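Local structure of myosin-I heavy chain (Dictyostelium discoideum, 5EJY) at residues Q112-P117 and A147-T152; L6-I11 and T153-D158. The protein is an actin-based ATPase motor involved in early phagocytosis and adhesion, represented here by the MyTH4-FERM MF1 part of its tail. One frame throughout, in Å; residues are numbered along the deposited sequence.

Contact 1: Q112-P117 and A147-T152; sequences QSTSNP and AAYLKT
Tyr149 reaches from helix 143-155 to the loop after helix 102-112, where its hydroxyl meets Ser113. The closest pair of CA atoms, Thr114 and Tyr149, is 10.3 Å apart, so the phenol alone makes the connection from its side. At the start of the side chain, CB carries CG anti to the backbone N (chi1 -176°), which sends the ring out from the helix toward the loop. The first touch is at CE2, 3.6 Å from Ser113 OG, with CZ at a similar distance; the serine oxygen sits at the ring's edge, near its plane, and not over a face. At the tip, OH and Ser113 OG are hydrogen-bonded at 2.7 Å. Thr114 OG1 lies obliquely to the ring, 3.8 Å from Tyr149 OH, a contact without a bond. Its polar partner is Ile110 O. A water hydrogen-bonds to Tyr149 OH at 2.7 Å and donates to Ser113 O at 3.1 Å, so the phenol oxygen is gripped twice and Ser113 is tied through both its side chain and its carbonyl. Ser113 OG also has Leu109 O and Ile110 O, in the last turn of helix 102-112, as acceptors for its single proton, which probably limits how the hydroxyl can turn. Within the loop, Asn116 ND2 bonds to Gln112 O at 2.9 Å, joining the two sides of the turn. Putting a phenylalanine at Tyr149 would probably leave Ser113 OG without its partner on this helix and the bridging water held on one side only. With a phenol set between a buried serine and a water, the direct contact between the loop and helix 143-155 of the MyTH4 domain rests on hydrogen bonding more than on apolar area.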
ATOM      1  N   GLN A 112      11.472  31.179  -6.463  1.00 26.15           N
ATOM      2  CA  GLN A 112      12.775  30.768  -6.973  1.00 27.63           C
ATOM      3  C   GLN A 112      12.736  30.328  -8.433  1.00 28.77           C
ATOM      4  O   GLN A 112      13.785  30.168  -9.060  1.00 27.77           O
ATOM      5  CB  GLN A 112      13.387  29.657  -6.116  1.00 28.05           C
ATOM      6  CG  GLN A 112      13.861  30.122  -4.737  1.00 30.34           C
ATOM      7  CD  GLN A 112      14.946  31.195  -4.819  1.00 28.95           C
ATOM      8  OE1 GLN A 112      14.652  32.384  -4.910  1.00 27.29           O
ATOM      9  NE2 GLN A 112      16.199  30.770  -4.779  1.00 28.18           N
ATOM     10  N   SER A 113      11.538  30.106  -8.962  1.00 25.22           N
ATOM     11  CA  SER A 113      11.408  29.753 -10.371  1.00 29.04           C
ATOM     12  C   SER A 113      10.966  30.966 -11.203  1.00 27.25           C
ATOM     13  O   SER A 113      10.646  30.831 -12.383  1.00 32.69           O
ATOM     14  CB  SER A 113      10.433  28.584 -10.563  1.00 24.59           C
ATOM     15  OG  SER A 113       9.117  28.948 -10.171  1.00 26.15           O
ATOM     16  N   THR A 114      10.933  32.141 -10.575  1.00 28.77           N
ATOM     17  CA  THR A 114      10.545  33.377 -11.260  1.00 31.79           C
ATOM     18  C   THR A 114      11.785  34.186 -11.620  1.00 33.05           C
ATOM     19  O   THR A 114      12.589  34.505 -10.749  1.00 28.15           O
ATOM     20  CB  THR A 114       9.612  34.233 -10.390  1.00 35.51           C
ATOM     21  OG1 THR A 114       8.356  33.562 -10.245  1.00 31.38           O
ATOM     22  CG2 THR A 114       9.375  35.615 -11.032  1.00 30.29           C
ATOM     23  N   SER A 115      11.940  34.500 -12.907  1.00 35.34           N
ATOM     24  CA  SER A 115      13.113  35.227 -13.392  1.00 32.43           C
ATOM     25  C   SER A 115      14.395  34.570 -12.952  1.00 35.23           C
ATOM     26  O   SER A 115      15.322  35.246 -12.516  1.00 38.81           O
ATOM     27  CB  SER A 115      13.101  36.669 -12.905  1.00 33.82           C
ATOM     28  OG  SER A 115      12.045  37.373 -13.523  1.00 35.88           O
ATOM     29  N   ASN A 116      14.437  33.244 -13.051  1.00 37.67           N
ATOM     30  CA  ASN A 116      15.609  32.477 -12.666  1.00 37.21           C
ATOM     31  C   ASN A 116      16.563  32.450 -13.853  1.00 33.57           C
ATOM     32  O   ASN A 116      16.242  31.890 -14.898  1.00 39.78           O
ATOM     33  CB  ASN A 116      15.190  31.055 -12.253  1.00 38.88           C
ATOM     34  CG  ASN A 116      16.327  30.253 -11.632  1.00 43.41           C
ATOM     35  OD1 ASN A 116      17.490  30.418 -12.005  1.00 40.14           O
ATOM     36  ND2 ASN A 116      15.987  29.357 -10.684  1.00 31.88           N
ATOM     37  N   PRO A 117      17.752  33.040 -13.693  1.00 41.88           N
ATOM     38  CA  PRO A 117      18.641  33.274 -14.841  1.00 35.72           C
ATOM     39  C   PRO A 117      19.305  32.014 -15.415  1.00 42.44           C
ATOM     40  O   PRO A 117      19.547  31.967 -16.622  1.00 50.06           O
ATOM     41  CB  PRO A 117      19.702  34.211 -14.261  1.00 43.05           C
ATOM     42  CG  PRO A 117      19.788  33.814 -12.817  1.00 46.36           C
ATOM     43  CD  PRO A 117      18.375  33.433 -12.416  1.00 43.13           C
ATOM     44  N   ALA A 147      -2.123  26.986  -9.326  1.00 25.81           N
ATOM     45  CA  ALA A 147      -2.593  26.274 -10.510  1.00 26.30           C
ATOM     46  C   ALA A 147      -2.480  27.148 -11.761  1.00 28.38           C
ATOM     47  O   ALA A 147      -2.150  26.665 -12.848  1.00 24.72           O
ATOM     48  CB  ALA A 147      -4.027  25.813 -10.309  1.00 29.21           C
ATOM     49  N   ALA A 148      -2.759  28.438 -11.612  1.00 26.61           N
ATOM     50  CA  ALA A 148      -2.621  29.354 -12.753  1.00 27.60           C
ATOM     51  C   ALA A 148      -1.165  29.405 -13.190  1.00 28.02           C
ATOM     52  O   ALA A 148      -0.836  29.411 -14.385  1.00 31.33           O
ATOM     53  CB  ALA A 148      -3.136  30.745 -12.383  1.00 28.70           C
ATOM     54  N   TYR A 149      -0.277  29.416 -12.208  1.00 24.30           N
ATOM     55  CA  TYR A 149       1.149  29.464 -12.476  1.00 25.23           C
ATOM     56  C   TYR A 149       1.614  28.228 -13.255  1.00 29.02           C
ATOM     57  O   TYR A 149       2.408  28.337 -14.192  1.00 27.48           O
ATOM     58  CB  TYR A 149       1.918  29.603 -11.160  1.00 29.00           C
ATOM     59  CG  TYR A 149       3.402  29.765 -11.344  1.00 27.63           C
ATOM     60  CD1 TYR A 149       3.925  30.926 -11.904  1.00 35.17           C
ATOM     61  CD2 TYR A 149       4.281  28.771 -10.954  1.00 23.85           C
ATOM     62  CE1 TYR A 149       5.283  31.087 -12.070  1.00 34.52           C
ATOM     63  CE2 TYR A 149       5.640  28.915 -11.113  1.00 22.33           C
ATOM     64  CZ  TYR A 149       6.136  30.086 -11.679  1.00 32.39           C
ATOM     65  OH  TYR A 149       7.482  30.254 -11.858  1.00 29.75           O
ATOM     66  N   LEU A 150       1.111  27.056 -12.863  1.00 27.01           N
ATOM     67  CA  LEU A 150       1.436  25.806 -13.554  1.00 25.52           C
ATOM     68  C   LEU A 150       0.970  25.837 -15.015  1.00 25.23           C
ATOM     69  O   LEU A 150       1.720  25.521 -15.919  1.00 24.72           O
ATOM     70  CB  LEU A 150       0.766  24.614 -12.846  1.00 23.36           C
ATOM     71  CG  LEU A 150       1.341  24.191 -11.490  1.00 24.62           C
ATOM     72  CD1 LEU A 150       0.554  23.015 -10.918  1.00 23.62           C
ATOM     73  CD2 LEU A 150       2.802  23.828 -11.650  1.00 27.33           C
ATOM     74  N   LYS A 151      -0.291  26.177 -15.221  1.00 27.49           N
ATOM     75  CA  LYS A 151      -0.865  26.108 -16.560  1.00 31.79           C
ATOM     76  C   LYS A 151      -0.193  27.121 -17.481  1.00 33.64           C
ATOM     77  O   LYS A 151       0.123  26.815 -18.636  1.00 36.23           O
ATOM     78  CB  LYS A 151      -2.377  26.323 -16.507  1.00 30.54           C
ATOM     79  CG  LYS A 151      -3.101  25.311 -15.652  1.00 40.00           C
ATOM     80  CD  LYS A 151      -4.592  25.266 -15.937  1.00 42.55           C
ATOM     81  CE  LYS A 151      -4.889  24.460 -17.197  1.00 47.73           C
ATOM     82  NZ  LYS A 151      -6.363  24.312 -17.404  1.00 51.32           N
ATOM     83  N   THR A 152       0.046  28.323 -16.969  1.00 31.89           N
ATOM     84  CA  THR A 152       0.777  29.319 -17.751  1.00 35.50           C
ATOM     85  C   THR A 152       2.130  28.759 -18.160  1.00 39.27           C
ATOM     86  O   THR A 152       2.579  28.928 -19.300  1.00 35.98           O
ATOM     87  CB  THR A 152       0.990  30.626 -16.968  1.00 36.93           C
ATOM     88  OG1 THR A 152      -0.282  31.222 -16.684  1.00 39.86           O
ATOM     89  CG2 THR A 152       1.836  31.602 -17.777  1.00 39.12           C
TER
HETATM   90  O   HOH W   1       8.117  31.950 -13.858  1.00 35.29           O

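Contact 2: L6-I11 and T153-D158; sequences LNDEEI and TIQQSD
Asp8 and Gln155 mark the nearest approach of the two backbones, their CA atoms 9.7 Å apart, so side chains must span the interval. Segment 6-11 makes a tight turn, in which Glu10 N bonds to Asn7 O at 2.9 Å and Ile11 N to Asp8 O at 3.2 Å. Across the contact, segment 153-158 carries the last turn of helix 143-155, and Gln156 is the first residue to leave helical geometry. Gln155 has CG beside its backbone N (chi1 -70°) and runs extended from there, which brings its amide up to the turn. Gln155 NE2 gives a nearly straight hydrogen bond to Asp8 OD1 at 2.6 Å. The acceptor lies in the plane of the amide, whereas the amide comes to the carboxylate from above its plane, the two flat groups standing 84° apart. The other amide atom, Gln155 OE1, rests 3.7 Å from Ile11 CD1, a plain van der Waals touch. Asp8 OD1 also forms a salt bridge with Lys151, one helical turn back; together the two donors would be expected to favour the charged carboxylate. This is a surface contact in which the N-terminal segment packs along helix 143-155 of the MyTH4 domain, with this pair at the helix's C-terminal end; the domain is a largely helical unit coupled in this tail to the FERM domain.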
ATOM      1  N   LEU A   6      -8.239  24.342 -12.337  1.00 36.05           N
ATOM      2  CA  LEU A   6      -8.540  25.694 -12.790  1.00 43.51           C
ATOM      3  C   LEU A   6      -8.775  25.686 -14.294  1.00 40.05           C
ATOM      4  O   LEU A   6      -7.982  25.113 -15.044  1.00 45.69           O
ATOM      5  CB  LEU A   6      -7.361  26.616 -12.479  1.00 44.57           C
ATOM      6  CG  LEU A   6      -7.662  28.109 -12.541  1.00 40.13           C
ATOM      7  CD1 LEU A   6      -8.705  28.430 -11.490  1.00 42.39           C
ATOM      8  CD2 LEU A   6      -6.408  28.909 -12.306  1.00 33.12           C
ATOM      9  N   ASN A   7      -9.854  26.320 -14.740  1.00 49.11           N
ATOM     10  CA  ASN A   7     -10.096  26.482 -16.178  1.00 51.43           C
ATOM     11  C   ASN A   7      -9.110  27.448 -16.837  1.00 48.26           C
ATOM     12  O   ASN A   7      -8.628  28.384 -16.197  1.00 42.29           O
ATOM     13  CB  ASN A   7     -11.523  26.968 -16.425  1.00 54.73           C
ATOM     14  CG  ASN A   7     -12.561  25.987 -15.939  1.00 59.40           C
ATOM     15  OD1 ASN A   7     -12.404  24.772 -16.083  1.00 62.59           O
ATOM     16  ND2 ASN A   7     -13.632  26.508 -15.348  1.00 62.25           N
ATOM     17  N   ASP A   8      -8.820  27.236 -18.120  1.00 49.57           N
ATOM     18  CA  ASP A   8      -7.922  28.134 -18.839  1.00 48.74           C
ATOM     19  C   ASP A   8      -8.392  29.585 -18.701  1.00 48.78           C
ATOM     20  O   ASP A   8      -7.583  30.508 -18.648  1.00 46.01           O
ATOM     21  CB  ASP A   8      -7.822  27.761 -20.328  1.00 53.82           C
ATOM     22  CG  ASP A   8      -6.892  26.575 -20.585  1.00 58.91           C
ATOM     23  OD1 ASP A   8      -6.019  26.279 -19.738  1.00 49.88           O
ATOM     24  OD2 ASP A   8      -7.029  25.943 -21.656  1.00 60.91           O
ATOM     25  N   GLU A   9      -9.704  29.776 -18.626  1.00 49.65           N
ATOM     26  CA  GLU A   9     -10.284  31.116 -18.652  1.00 53.56           C
ATOM     27  C   GLU A   9     -10.130  31.836 -17.320  1.00 52.33           C
ATOM     28  O   GLU A   9     -10.328  33.051 -17.234  1.00 48.93           O
ATOM     29  CB  GLU A   9     -11.766  31.040 -19.019  1.00 56.17           C
ATOM     30  CG  GLU A   9     -12.582  30.225 -18.031  1.00 60.19           C
ATOM     31  CD  GLU A   9     -14.069  30.328 -18.283  1.00 66.94           C
ATOM     32  OE1 GLU A   9     -14.463  31.022 -19.248  1.00 67.34           O
ATOM     33  OE2 GLU A   9     -14.842  29.717 -17.512  1.00 69.14           O
ATOM     34  N   GLU A  10      -9.789  31.080 -16.280  1.00 49.86           N
ATOM     35  CA  GLU A  10      -9.614  31.639 -14.943  1.00 42.47           C
ATOM     36  C   GLU A  10      -8.150  31.906 -14.659  1.00 35.19           C
ATOM     37  O   GLU A  10      -7.814  32.477 -13.628  1.00 37.12           O
ATOM     38  CB  GLU A  10     -10.116  30.673 -13.878  1.00 50.05           C
ATOM     39  CG  GLU A  10     -11.591  30.353 -13.889  1.00 52.42           C
ATOM     40  CD  GLU A  10     -11.933  29.358 -12.796  1.00 61.44           C
ATOM     41  OE1 GLU A  10     -11.825  28.133 -13.048  1.00 61.40           O
ATOM     42  OE2 GLU A  10     -12.275  29.797 -11.674  1.00 60.00           O
ATOM     43  N   ILE A  11      -7.279  31.470 -15.561  1.00 37.40           N
ATOM     44  CA  ILE A  11      -5.848  31.667 -15.379  1.00 32.46           C
ATOM     45  C   ILE A  11      -5.510  33.140 -15.196  1.00 37.90           C
ATOM     46  O   ILE A  11      -4.645  33.493 -14.396  1.00 31.44           O
ATOM     47  CB  ILE A  11      -5.047  31.150 -16.588  1.00 33.55           C
ATOM     48  CG1 ILE A  11      -5.070  29.625 -16.643  1.00 36.11           C
ATOM     49  CG2 ILE A  11      -3.622  31.644 -16.519  1.00 33.21           C
ATOM     50  CD1 ILE A  11      -4.459  29.075 -17.913  1.00 40.06           C
ATOM     51  N   THR A 153       2.789  28.080 -17.230  1.00 30.47           N
ATOM     52  CA  THR A 153       4.099  27.512 -17.527  1.00 31.20           C
ATOM     53  C   THR A 153       3.999  26.426 -18.600  1.00 35.89           C
ATOM     54  O   THR A 153       4.844  26.341 -19.497  1.00 33.85           O
ATOM     55  CB  THR A 153       4.737  26.917 -16.275  1.00 31.18           C
ATOM     56  OG1 THR A 153       4.946  27.955 -15.308  1.00 31.73           O
ATOM     57  CG2 THR A 153       6.059  26.267 -16.616  1.00 29.18           C
ATOM     58  N   ILE A 154       2.961  25.600 -18.499  1.00 32.47           N
ATOM     59  CA  ILE A 154       2.751  24.510 -19.443  1.00 35.48           C
ATOM     60  C   ILE A 154       2.374  25.025 -20.842  1.00 38.89           C
ATOM     61  O   ILE A 154       2.779  24.462 -21.860  1.00 38.59           O
ATOM     62  CB  ILE A 154       1.633  23.565 -18.958  1.00 35.82           C
ATOM     63  CG1 ILE A 154       2.048  22.843 -17.659  1.00 29.27           C
ATOM     64  CG2 ILE A 154       1.293  22.552 -20.048  1.00 35.43           C
ATOM     65  CD1 ILE A 154       0.867  22.257 -16.879  1.00 30.00           C
ATOM     66  N   GLN A 155       1.603  26.100 -20.883  1.00 36.57           N
ATOM     67  CA  GLN A 155       1.032  26.564 -22.147  1.00 43.69           C
ATOM     68  C   GLN A 155       1.912  27.531 -22.939  1.00 47.68           C
ATOM     69  O   GLN A 155       1.837  27.571 -24.168  1.00 49.81           O
ATOM     70  CB  GLN A 155      -0.369  27.147 -21.920  1.00 38.92           C
ATOM     71  CG  GLN A 155      -1.384  26.076 -21.551  1.00 43.40           C
ATOM     72  CD  GLN A 155      -2.680  26.642 -21.018  1.00 47.63           C
ATOM     73  OE1 GLN A 155      -2.889  27.858 -21.008  1.00 52.65           O
ATOM     74  NE2 GLN A 155      -3.564  25.759 -20.564  1.00 50.02           N
ATOM     75  N   GLN A 156       2.755  28.291 -22.250  1.00 43.12           N
ATOM     76  CA  GLN A 156       3.562  29.310 -22.921  1.00 49.28           C
ATOM     77  C   GLN A 156       4.833  28.737 -23.541  1.00 48.68           C
ATOM     78  O   GLN A 156       5.278  27.641 -23.188  1.00 47.72           O
ATOM     79  CB  GLN A 156       3.915  30.440 -21.951  1.00 44.80           C
ATOM     80  CG  GLN A 156       4.942  30.048 -20.901  1.00 50.59           C
ATOM     81  CD  GLN A 156       5.044  31.052 -19.763  1.00 46.17           C
ATOM     82  NE2 GLN A 156       5.897  30.753 -18.792  1.00 43.69           N
ATOM     83  N   SER A 157       5.405  29.480 -24.485  1.00 52.28           N
ATOM     84  CA  SER A 157       6.685  29.106 -25.072  1.00 45.05           C
ATOM     85  C   SER A 157       7.754  29.460 -24.058  1.00 54.32           C
ATOM     86  O   SER A 157       7.514  30.269 -23.158  1.00 50.38           O
ATOM     87  N   ASP A 158       8.928  28.858 -24.213  1.00 52.54           N
ATOM     88  CA  ASP A 158       9.978  28.902 -23.192  1.00 43.26           C
ATOM     89  C   ASP A 158       9.937  27.702 -22.256  1.00 47.73           C
ATOM     90  O   ASP A 158       9.137  26.784 -22.419  1.00 54.88           O
ATOM     91  CB  ASP A 158       9.953  30.187 -22.373  1.00 47.81           C
ATOM     92  CG  ASP A 158      11.293  30.490 -21.730  1.00 55.04           C
ATOM     93  OD2 ASP A 158      11.653  29.820 -20.735  1.00 52.74           O
TER

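From the N terminus, segment 6-11 comes before helix 16-23, and the chain then passes through most of the helical MyTH4 region before contact 2 closes a long loop at 153-158. Contact 1 closes a much shorter one within it, from 112-117 to 147-152, enclosing helix 119-133, whose Trp126 touches both Ser113 and Leu150. The two contacts share helix 143-155, and their centres are 11 Å apart. Lys151 and Thr152 join them directly: Lys151 NZ probably hydrogen-bonds to Leu6 O, and Ile11 CG2 packs 3.4 Å from Thr152 OG1. Helix 143-155 thus ties the N-terminal segment to the loop following helix 102-112.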